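Transcriptional regulator (Pyrococcus horikoshii, PDB 1UDD) is of unknown function but belongs to the all-helical TENA/THI-4/PQQC family, as a TenA homologue that assembles from four chains. Local coordinates at residues F21-V26 / F203-W208; K38-V43 / L94-E99; V43-N48 / E105-N110. All blocks are in the same frame, centred on the assembly; numbering follows the deposited sequence.

Interaction 1. Residues F21-V26 / F203-W208; sequences FEHPFV and FELAFW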
loop_
_atom_site.group_PDB
_atom_site.type_symbol
_atom_site.label_atom_id
_atom_site.label_comp_id
_atom_site.label_asym_id
_atom_site.label_seq_id
_atom_site.Cartn_x
_atom_site.Cartn_y
_atom_site.Cartn_z
ATOM N N PHE A 21 4.094 33.450 -3.276
ATOM C CA PHE A 21 4.090 34.402 -4.382
ATOM C C PHE A 21 5.232 35.414 -4.266
ATOM O O PHE A 21 5.797 35.842 -5.267
ATOM C CB PHE A 21 2.752 35.154 -4.464
ATOM C CG PHE A 21 1.563 34.265 -4.723
ATOM C CD1 PHE A 21 1.648 33.199 -5.616
ATOM C CD2 PHE A 21 0.344 34.513 -4.087
ATOM C CE1 PHE A 21 0.538 32.388 -5.874
ATOM C CE2 PHE A 21 -0.767 33.713 -4.337
ATOM C CZ PHE A 21 -0.672 32.646 -5.232
ATOM N N GLU A 22 5.594 35.752 -3.036
ATOM C CA GLU A 22 6.632 36.738 -2.786
ATOM C C GLU A 22 8.010 36.185 -2.482
ATOM O O GLU A 22 8.922 36.946 -2.167
ATOM C CB GLU A 22 6.196 37.658 -1.639
ATOM C CG GLU A 22 4.791 38.193 -1.817
ATOM C CD GLU A 22 4.392 39.196 -0.753
ATOM O OE1 GLU A 22 4.839 39.064 0.411
ATOM O OE2 GLU A 22 3.610 40.110 -1.084
ATOM N N HIS A 23 8.173 34.871 -2.568
ATOM C CA HIS A 23 9.475 34.275 -2.293
ATOM C C HIS A 23 10.502 34.771 -3.313
ATOM O O HIS A 23 10.242 34.798 -4.516
ATOM C CB HIS A 23 9.384 32.746 -2.336
ATOM C CG HIS A 23 10.543 32.061 -1.686
ATOM N ND1 HIS A 23 11.756 31.887 -2.314
ATOM C CD2 HIS A 23 10.690 31.553 -0.439
ATOM C CE1 HIS A 23 12.602 31.307 -1.484
ATOM N NE2 HIS A 23 11.979 31.093 -0.339
ATOM N N PRO A 24 11.683 35.182 -2.837
ATOM C CA PRO A 24 12.767 35.685 -3.685
ATOM C C PRO A 24 13.019 34.823 -4.914
ATOM O O PRO A 24 13.077 35.330 -6.034
ATOM C CB PRO A 24 13.957 35.696 -2.737
ATOM C CG PRO A 24 13.318 36.054 -1.451
ATOM C CD PRO A 24 12.077 35.202 -1.421
ATOM N N PHE A 25 13.156 33.518 -4.705
ATOM C CA PHE A 25 13.404 32.612 -5.820
ATOM C C PHE A 25 12.308 32.738 -6.870
ATOM O O PHE A 25 12.589 32.858 -8.067
ATOM C CB PHE A 25 13.476 31.170 -5.337
ATOM C CG PHE A 25 14.087 30.234 -6.337
ATOM C CD1 PHE A 25 15.420 29.856 -6.225
ATOM C CD2 PHE A 25 13.341 29.750 -7.404
ATOM C CE1 PHE A 25 15.996 29.012 -7.160
ATOM C CE2 PHE A 25 13.912 28.904 -8.345
ATOM C CZ PHE A 25 15.240 28.535 -8.220
ATOM N N VAL A 26 11.059 32.711 -6.420
ATOM C CA VAL A 26 9.929 32.827 -7.326
ATOM C C VAL A 26 9.927 34.199 -8.005
ATOM O O VAL A 26 9.879 34.298 -9.237
ATOM C CB VAL A 26 8.575 32.643 -6.585
ATOM C CG1 VAL A 26 7.435 33.021 -7.502
ATOM C CG2 VAL A 26 8.414 31.191 -6.127
ATOM N N PHE A 203 5.171 22.672 2.241
ATOM C CA PHE A 203 6.249 22.010 1.502
ATOM C C PHE A 203 6.617 22.813 0.262
ATOM O O PHE A 203 7.787 22.929 -0.075
ATOM C CB PHE A 203 5.845 20.602 1.084
ATOM C CG PHE A 203 6.053 19.564 2.157
ATOM C CD1 PHE A 203 7.308 19.377 2.733
ATOM C CD2 PHE A 203 5.002 18.746 2.566
ATOM C CE1 PHE A 203 7.513 18.387 3.699
ATOM C CE2 PHE A 203 5.195 17.750 3.529
ATOM C CZ PHE A 203 6.454 17.569 4.100
ATOM N N GLU A 204 5.615 23.356 -0.426
ATOM C CA GLU A 204 5.879 24.151 -1.616
ATOM C C GLU A 204 6.779 25.341 -1.272
ATOM O O GLU A 204 7.738 25.630 -1.985
ATOM C CB GLU A 204 4.566 24.669 -2.230
ATOM C CG GLU A 204 3.829 23.671 -3.124
ATOM C CD GLU A 204 4.674 23.177 -4.297
ATOM O OE1 GLU A 204 5.520 23.950 -4.796
ATOM O OE2 GLU A 204 4.481 22.019 -4.737
ATOM N N LEU A 205 6.450 26.030 -0.188
ATOM C CA LEU A 205 7.224 27.184 0.248
ATOM C C LEU A 205 8.627 26.719 0.621
ATOM O O LEU A 205 9.626 27.334 0.235
ATOM C CB LEU A 205 6.535 27.856 1.445
ATOM C CG LEU A 205 7.186 29.095 2.068
ATOM C CD1 LEU A 205 7.579 30.089 1.000
ATOM C CD2 LEU A 205 6.211 29.724 3.053
ATOM N N ALA A 206 8.691 25.606 1.344
ATOM C CA ALA A 206 9.965 25.047 1.774
ATOM C C ALA A 206 10.812 24.669 0.570
ATOM O O ALA A 206 12.042 24.802 0.593
ATOM C CB ALA A 206 9.727 23.810 2.651
ATOM N N PHE A 207 10.154 24.191 -0.481
ATOM C CA PHE A 207 10.870 23.777 -1.673
ATOM C C PHE A 207 11.556 24.975 -2.336
ATOM O O PHE A 207 12.706 24.885 -2.764
ATOM C CB PHE A 207 9.916 23.114 -2.668
ATOM C CG PHE A 207 10.578 22.106 -3.564
ATOM C CD1 PHE A 207 10.770 20.790 -3.132
ATOM C CD2 PHE A 207 10.985 22.456 -4.853
ATOM C CE1 PHE A 207 11.355 19.831 -3.977
ATOM C CE2 PHE A 207 11.568 21.517 -5.700
ATOM C CZ PHE A 207 11.752 20.195 -5.264
ATOM N N TRP A 208 10.843 26.092 -2.437
ATOM C CA TRP A 208 11.434 27.272 -3.048
ATOM C C TRP A 208 12.577 27.730 -2.164
ATOM O O TRP A 208 13.643 28.096 -2.651
ATOM C CB TRP A 208 10.392 28.390 -3.198
ATOM C CG TRP A 208 9.332 28.059 -4.205
ATOM C CD1 TRP A 208 7.996 27.907 -3.969
ATOM C CD2 TRP A 208 9.521 27.841 -5.608
ATOM N NE1 TRP A 208 7.342 27.614 -5.136
ATOM C CE2 TRP A 208 8.253 27.565 -6.160
ATOM C CE3 TRP A 208 10.645 27.857 -6.456
ATOM C CZ2 TRP A 208 8.068 27.303 -7.522
ATOM C CZ3 TRP A 208 10.461 27.598 -7.812
ATOM C CH2 TRP A 208 9.178 27.323 -8.331
#

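Interaction 2. Residues K38-V43 / L94-E99; sequences KFKFYV and LDLTLE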
loop_
_atom_site.group_PDB
_atom_site.type_symbol
_atom_site.label_atom_id
_atom_site.label_comp_id
_atom_site.label_asym_id
_atom_site.label_seq_id
_atom_site.Cartn_x
_atom_site.Cartn_y
_atom_site.Cartn_z
ATOM N N LYS A 38 21.230 29.285 -9.645
ATOM C CA LYS A 38 20.193 28.877 -8.712
ATOM C C LYS A 38 19.090 28.122 -9.436
ATOM O O LYS A 38 18.489 27.212 -8.877
ATOM C CB LYS A 38 19.609 30.094 -7.988
ATOM C CG LYS A 38 20.605 30.770 -7.069
ATOM C CD LYS A 38 19.954 31.806 -6.186
ATOM C CE LYS A 38 20.870 32.132 -5.016
ATOM N NZ LYS A 38 20.240 33.071 -4.042
ATOM N N PHE A 39 18.831 28.497 -10.682
ATOM C CA PHE A 39 17.797 27.834 -11.470
ATOM C C PHE A 39 18.232 26.403 -11.751
ATOM O O PHE A 39 17.430 25.471 -11.656
ATOM C CB PHE A 39 17.561 28.586 -12.785
ATOM C CG PHE A 39 16.412 28.054 -13.605
ATOM C CD1 PHE A 39 15.128 27.989 -13.072
ATOM C CD2 PHE A 39 16.609 27.651 -14.923
ATOM C CE1 PHE A 39 14.050 27.535 -13.839
ATOM C CE2 PHE A 39 15.544 27.195 -15.704
ATOM C CZ PHE A 39 14.253 27.138 -15.156
ATOM N N LYS A 40 19.507 26.224 -12.087
ATOM C CA LYS A 40 20.012 24.887 -12.363
ATOM C C LYS A 40 19.896 23.994 -11.133
ATOM O O LYS A 40 19.551 22.827 -11.258
ATOM C CB LYS A 40 21.463 24.937 -12.847
ATOM C CG LYS A 40 21.622 25.582 -14.208
ATOM C CD LYS A 40 23.080 25.596 -14.628
ATOM C CE LYS A 40 23.305 26.435 -15.870
ATOM N NZ LYS A 40 24.742 26.395 -16.282
ATOM N N PHE A 41 20.182 24.532 -9.950
ATOM C CA PHE A 41 20.073 23.727 -8.732
ATOM C C PHE A 41 18.623 23.270 -8.548
ATOM O O PHE A 41 18.359 22.128 -8.156
ATOM C CB PHE A 41 20.489 24.534 -7.506
ATOM C CG PHE A 41 20.444 23.749 -6.238
ATOM C CD1 PHE A 41 21.510 22.929 -5.872
ATOM C CD2 PHE A 41 19.318 23.789 -5.423
ATOM C CE1 PHE A 41 21.455 22.156 -4.705
ATOM C CE2 PHE A 41 19.250 23.024 -4.263
ATOM C CZ PHE A 41 20.321 22.202 -3.900
ATOM N N TYR A 42 17.699 24.187 -8.823
ATOM C CA TYR A 42 16.271 23.922 -8.725
ATOM C C TYR A 42 15.852 22.875 -9.756
ATOM O O TYR A 42 15.258 21.849 -9.398
ATOM C CB TYR A 42 15.486 25.232 -8.936
ATOM C CG TYR A 42 14.016 25.055 -9.259
ATOM C CD1 TYR A 42 13.119 24.536 -8.316
ATOM C CD2 TYR A 42 13.528 25.386 -10.519
ATOM C CE1 TYR A 42 11.770 24.349 -8.632
ATOM C CE2 TYR A 42 12.189 25.202 -10.847
ATOM C CZ TYR A 42 11.318 24.682 -9.900
ATOM O OH TYR A 42 10.010 24.469 -10.251
ATOM N N VAL A 43 16.161 23.118 -11.030
ATOM C CA VAL A 43 15.792 22.164 -12.071
ATOM C C VAL A 43 16.308 20.778 -11.700
ATOM O O VAL A 43 15.582 19.785 -11.800
ATOM C CB VAL A 43 16.349 22.576 -13.461
ATOM C CG1 VAL A 43 16.114 21.452 -14.475
ATOM C CG2 VAL A 43 15.658 23.849 -13.944
ATOM N N LEU A 94 20.374 24.147 -20.383
ATOM C CA LEU A 94 21.217 24.518 -19.240
ATOM C C LEU A 94 22.545 23.755 -19.192
ATOM O O LEU A 94 23.257 23.806 -18.189
ATOM C CB LEU A 94 20.459 24.289 -17.918
ATOM C CG LEU A 94 19.191 25.104 -17.624
ATOM C CD1 LEU A 94 18.468 24.512 -16.412
ATOM C CD2 LEU A 94 19.553 26.557 -17.377
ATOM N N ASP A 95 22.877 23.058 -20.278
ATOM C CA ASP A 95 24.113 22.275 -20.346
ATOM C C ASP A 95 24.161 21.237 -19.239
ATOM O O ASP A 95 25.161 21.120 -18.526
ATOM C CB ASP A 95 25.348 23.173 -20.233
ATOM C CG ASP A 95 25.488 24.115 -21.403
ATOM O OD1 ASP A 95 25.498 23.628 -22.556
ATOM O OD2 ASP A 95 25.590 25.340 -21.168
ATOM N N LEU A 96 23.065 20.504 -19.089
ATOM C CA LEU A 96 22.955 19.442 -18.099
ATOM C C LEU A 96 22.345 18.265 -18.823
ATOM O O LEU A 96 21.743 18.435 -19.889
ATOM C CB LEU A 96 22.049 19.868 -16.943
ATOM C CG LEU A 96 22.608 20.984 -16.064
ATOM C CD1 LEU A 96 21.542 21.507 -15.105
ATOM C CD2 LEU A 96 23.815 20.442 -15.310
ATOM N N THR A 97 22.508 17.073 -18.262
ATOM C CA THR A 97 21.956 15.863 -18.869
ATOM C C THR A 97 21.086 15.136 -17.843
ATOM O O THR A 97 21.261 15.318 -16.639
ATOM C CB THR A 97 23.078 14.890 -19.316
ATOM O OG1 THR A 97 23.729 14.360 -18.159
ATOM C CG2 THR A 97 24.108 15.608 -20.174
ATOM N N LEU A 98 20.164 14.306 -18.323
ATOM C CA LEU A 98 19.292 13.538 -17.436
ATOM C C LEU A 98 20.175 12.826 -16.409
ATOM O O LEU A 98 19.827 12.725 -15.224
ATOM C CB LEU A 98 18.493 12.509 -18.245
ATOM C CG LEU A 98 17.101 12.124 -17.718
ATOM C CD1 LEU A 98 16.581 10.916 -18.504
ATOM C CD2 LEU A 98 17.161 11.804 -16.232
ATOM N N GLU A 99 21.332 12.358 -16.874
ATOM C CA GLU A 99 22.287 11.655 -16.028
ATOM C C GLU A 99 22.614 12.501 -14.802
ATOM O O GLU A 99 22.641 12.002 -13.675
ATOM C CB GLU A 99 23.573 11.369 -16.817
ATOM C CG GLU A 99 23.352 11.190 -18.328
ATOM C CD GLU A 99 24.661 11.068 -19.125
ATOM O OE1 GLU A 99 25.295 9.988 -19.077
ATOM O OE2 GLU A 99 25.054 12.058 -19.794
#

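Interaction 3. Residues V43-N48 / E105-N110; sequences VLQDFN and EPTLVN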
loop_
_atom_site.group_PDB
_atom_site.type_symbol
_atom_site.label_atom_id
_atom_site.label_comp_id
_atom_site.label_asym_id
_atom_site.label_seq_id
_atom_site.Cartn_x
_atom_site.Cartn_y
_atom_site.Cartn_z
ATOM N N VAL A 43 16.161 23.118 -11.030
ATOM C CA VAL A 43 15.792 22.164 -12.071
ATOM C C VAL A 43 16.308 20.778 -11.700
ATOM O O VAL A 43 15.582 19.785 -11.800
ATOM C CB VAL A 43 16.349 22.576 -13.461
ATOM C CG1 VAL A 43 16.114 21.452 -14.475
ATOM C CG2 VAL A 43 15.658 23.849 -13.944
ATOM N N LEU A 44 17.557 20.715 -11.254
ATOM C CA LEU A 44 18.160 19.447 -10.856
ATOM C C LEU A 44 17.310 18.735 -9.802
ATOM O O LEU A 44 17.050 17.534 -9.912
ATOM C CB LEU A 44 19.572 19.681 -10.312
ATOM C CG LEU A 44 20.750 19.299 -11.220
ATOM C CD1 LEU A 44 20.531 19.839 -12.619
ATOM C CD2 LEU A 44 22.051 19.844 -10.627
ATOM N N GLN A 45 16.878 19.477 -8.785
ATOM C CA GLN A 45 16.057 18.913 -7.724
ATOM C C GLN A 45 14.681 18.478 -8.252
ATOM O O GLN A 45 13.963 17.743 -7.571
ATOM C CB GLN A 45 15.869 19.935 -6.602
ATOM C CG GLN A 45 17.113 20.264 -5.789
ATOM C CD GLN A 45 17.580 19.107 -4.922
ATOM O OE1 GLN A 45 16.822 18.575 -4.105
ATOM N NE2 GLN A 45 18.843 18.716 -5.090
ATOM N N ASP A 46 14.321 18.917 -9.459
ATOM C CA ASP A 46 13.031 18.562 -10.041
ATOM C C ASP A 46 12.870 17.117 -10.490
ATOM O O ASP A 46 11.739 16.649 -10.643
ATOM C CB ASP A 46 12.683 19.468 -11.221
ATOM C CG ASP A 46 12.284 20.857 -10.785
ATOM O OD1 ASP A 46 11.696 21.000 -9.692
ATOM O OD2 ASP A 46 12.553 21.811 -11.540
ATOM N N PHE A 47 13.971 16.403 -10.723
ATOM C CA PHE A 47 13.834 15.012 -11.145
ATOM C C PHE A 47 13.086 14.217 -10.080
ATOM O O PHE A 47 12.089 13.549 -10.359
ATOM C CB PHE A 47 15.191 14.354 -11.368
ATOM C CG PHE A 47 15.085 12.927 -11.791
ATOM C CD1 PHE A 47 14.567 12.601 -13.041
ATOM C CD2 PHE A 47 15.472 11.899 -10.931
ATOM C CE1 PHE A 47 14.435 11.261 -13.434
ATOM C CE2 PHE A 47 15.344 10.556 -11.313
ATOM C CZ PHE A 47 14.824 10.240 -12.569
ATOM N N ASN A 48 13.580 14.301 -8.854
ATOM C CA ASN A 48 12.976 13.593 -7.744
ATOM C C ASN A 48 11.511 13.983 -7.562
ATOM O O ASN A 48 10.699 13.178 -7.100
ATOM C CB ASN A 48 13.740 13.888 -6.464
ATOM C CG ASN A 48 13.392 12.923 -5.368
ATOM O OD1 ASN A 48 13.605 11.719 -5.513
ATOM N ND2 ASN A 48 12.846 13.434 -4.265
ATOM N N GLU A 105 21.679 14.425 -5.624
ATOM C CA GLU A 105 21.191 14.040 -4.304
ATOM C C GLU A 105 20.038 14.974 -3.936
ATOM O O GLU A 105 20.209 16.186 -3.905
ATOM C CB GLU A 105 22.301 14.178 -3.262
ATOM C CG GLU A 105 21.773 14.176 -1.828
ATOM C CD GLU A 105 22.790 14.666 -0.801
ATOM O OE1 GLU A 105 23.471 15.685 -1.066
ATOM O OE2 GLU A 105 22.893 14.043 0.279
ATOM N N PRO A 106 18.845 14.420 -3.659
ATOM C CA PRO A 106 17.710 15.277 -3.301
ATOM C C PRO A 106 17.867 15.818 -1.885
ATOM O O PRO A 106 18.255 15.087 -0.981
ATOM C CB PRO A 106 16.508 14.334 -3.420
ATOM C CG PRO A 106 16.997 13.241 -4.352
ATOM C CD PRO A 106 18.402 13.033 -3.875
ATOM N N THR A 107 17.578 17.098 -1.683
ATOM C CA THR A 107 17.690 17.660 -0.342
ATOM C C THR A 107 16.682 16.927 0.536
ATOM O O THR A 107 15.819 16.214 0.029
ATOM C CB THR A 107 17.345 19.161 -0.321
ATOM O OG1 THR A 107 16.044 19.356 -0.895
ATOM C CG2 THR A 107 18.384 19.966 -1.104
ATOM N N LEU A 108 16.793 17.109 1.844
ATOM C CA LEU A 108 15.887 16.478 2.788
ATOM C C LEU A 108 14.455 16.947 2.483
ATOM O O LEU A 108 13.527 16.139 2.425
ATOM C CB LEU A 108 16.299 16.857 4.213
ATOM C CG LEU A 108 15.664 16.180 5.428
ATOM C CD1 LEU A 108 14.369 16.854 5.774
ATOM C CD2 LEU A 108 15.457 14.706 5.146
ATOM N N VAL A 109 14.296 18.253 2.272
ATOM C CA VAL A 109 12.985 18.850 1.967
ATOM C C VAL A 109 12.319 18.167 0.774
ATOM O O VAL A 109 11.132 17.853 0.808
ATOM C CB VAL A 109 13.115 20.370 1.667
ATOM C CG1 VAL A 109 11.767 20.947 1.259
ATOM C CG2 VAL A 109 13.620 21.088 2.894
ATOM N N ASN A 110 13.100 17.935 -0.273
ATOM C CA ASN A 110 12.626 17.277 -1.488
ATOM C C ASN A 110 12.078 15.888 -1.159
ATOM O O ASN A 110 10.916 15.579 -1.438
ATOM C CB ASN A 110 13.785 17.132 -2.470
ATOM C CG ASN A 110 13.325 16.810 -3.869
ATOM O OD1 ASN A 110 12.299 16.149 -4.068
ATOM N ND2 ASN A 110 14.089 17.262 -4.853
#

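Interaction 1. Residues F21-V26 / F203-W208
Aromatic and CH-pi contacts carry this buried pairing, and W208 is at its centre. V26 CG2 sits over the middle of one face of the indole, 3.6 Å from the centroid of the five-membered ring of W208. It reaches there because CG2 of V26 lies beside its own backbone N. The F25 ring meets the six-membered ring of W208 obliquely, with planes 34° apart. Its closest atom, F25 CD2, is 3.4 Å from W208 CE3. The imidazole of H23 lies against the root of the same side chain: W208 CB stands over its centre, 3.9 Å from the H23 centroid. P24 CD lies on the opposite face, toward its rim.

In the all-helical TenA-type fold, this joins the start of helix 24-31 to helix 190-213, near the end of the chain. Y42 and Y140 also meet the W208 ring.

L205 CD1 makes a smaller contact, 3.7 Å from H23 CD2 and oblique to the imidazole.

The polar bonds hold H23 in place. H23 is the N-cap of helix 24-31, and its ND1 accepts from F25 N at 3.2 Å, with the donor near the ring plane. H23 NE2 is hydrogen-bonded to E209 OE1, so both ring nitrogens have partners.

Interaction 2. Residues K38-V43 / L94-E99
Apolar contacts dominate, and L94 makes most of them. Its CG is anti to the carbonyl carbon (chi1 -64°), and its two methyls reach helix 36-63 between F39, K40 and V43. L94 CD1 and V43 CG2 meet tip to tip at 3.8 Å. F39 crosses L94 at about a right angle. F39 CD2 is 3.9 Å from L94 CD1, and the other methyl of L94 is almost as near. The two helix residues also pack on each other, since V43 CG2 lies over the centre of one face of the F39 ring. L90 of helix 82-93 and I158 of helix 157-164 extend this apolar cluster.

The aliphatic part of K40 adds a second set of contacts. Its chain is extended beyond CG and slides past L94 in the opposite direction. K40 CG is 3.9 Å from L94 CD2. L96 comes in nearer the base of the lysine, with L96 CD1 4.1 Å from K40 CB. L96 also touches L44 on the same helix.

Polar interaction across the two segments is slight, with no hydrogen bond between them. K40 CE and K40 NZ both come to 3.5 Å from L94 O. The ammonium K40 NZ is 5.1 Å from D95 OD2, so any attraction is probably long-range. K40 NZ also has a weak, long ion pair with E37.

Backbone bonds shape the 94-99 side. D95, with positive phi (58°), is the C-prime residue of a Schellman motif that ends helix 82-93. In it, L96 N bonds to L91 O. T97 then takes the N-cap position of helix 98-103. The contact therefore packs a helix end closed by a Schellman motif, and its following linker, through leucines, against helix 36-63 of the all-helical TenA-type fold.

Interaction 3. Residues V43-N48 / E105-N110
Q45 OE1 is the best-held polar atom, gripped by two good hydrogen bonds and a third, weak one. T107 N donates to Q45 OE1 at 2.9 Å, almost straight at 171° and on a lone pair in the carbonyl plane. N110 ND2 donates to it at 3.1 Å, but from 45° above that plane. The weak bond comes from T107 OG1.

The other end of the Q45 amide is held too. Q45 NE2 donates to E105 O at 3.1 Å, so bonds at both ends fix the rotation of the amide. A bend at chi2 turns this end toward residues 105-107.

N110 takes part in three bonds with helix 36-63. Its ND2 bonds Q45 O at 2.8 Å, on a lone pair, as well as Q45 OE1. N110 OD1 accepts from N48 ND2 at 2.8 Å. That donor stands well above the carbonyl plane of N110, and the two amide planes are 67° apart. N48 CG also packs on P106 CG at 3.8 Å, the two side chains crossing at about a right angle.

Helix 36-63 is kinked here: the regular bonding breaks at F47 and N48, and F47 N keeps a weak bond to L44 O. T107 is the N-cap of helix 108-123, its OG1 accepting weakly from N110 N. Side-chain amides thus bind a capped helix start to a kinked helix within the TenA-type helical fold.

Overall arrangement
Interactions 2 and 3 are the closest pair, with centres about 11 Å apart. Both use helix 36-63 and share V43. They touch through L96 CD1 and L44 CD1 at 3.2 Å, and F47 packs on L98. Interaction 1 has its centre about 14 Å from that of interaction 3 and about 18 Å from that of interaction 2. F207 links it to interaction 3, with F207 CE1 3.6 Å from N110 CG. Y42 links it to interaction 2, with F25 CZ 3.4 Å from Y42 CB. Helix 36-63 thus faces helix 190-213 as well as the 94-99 and 105-110 segments. F47, within segment 43-48, meets Y66 of the third subunit edge-to-face.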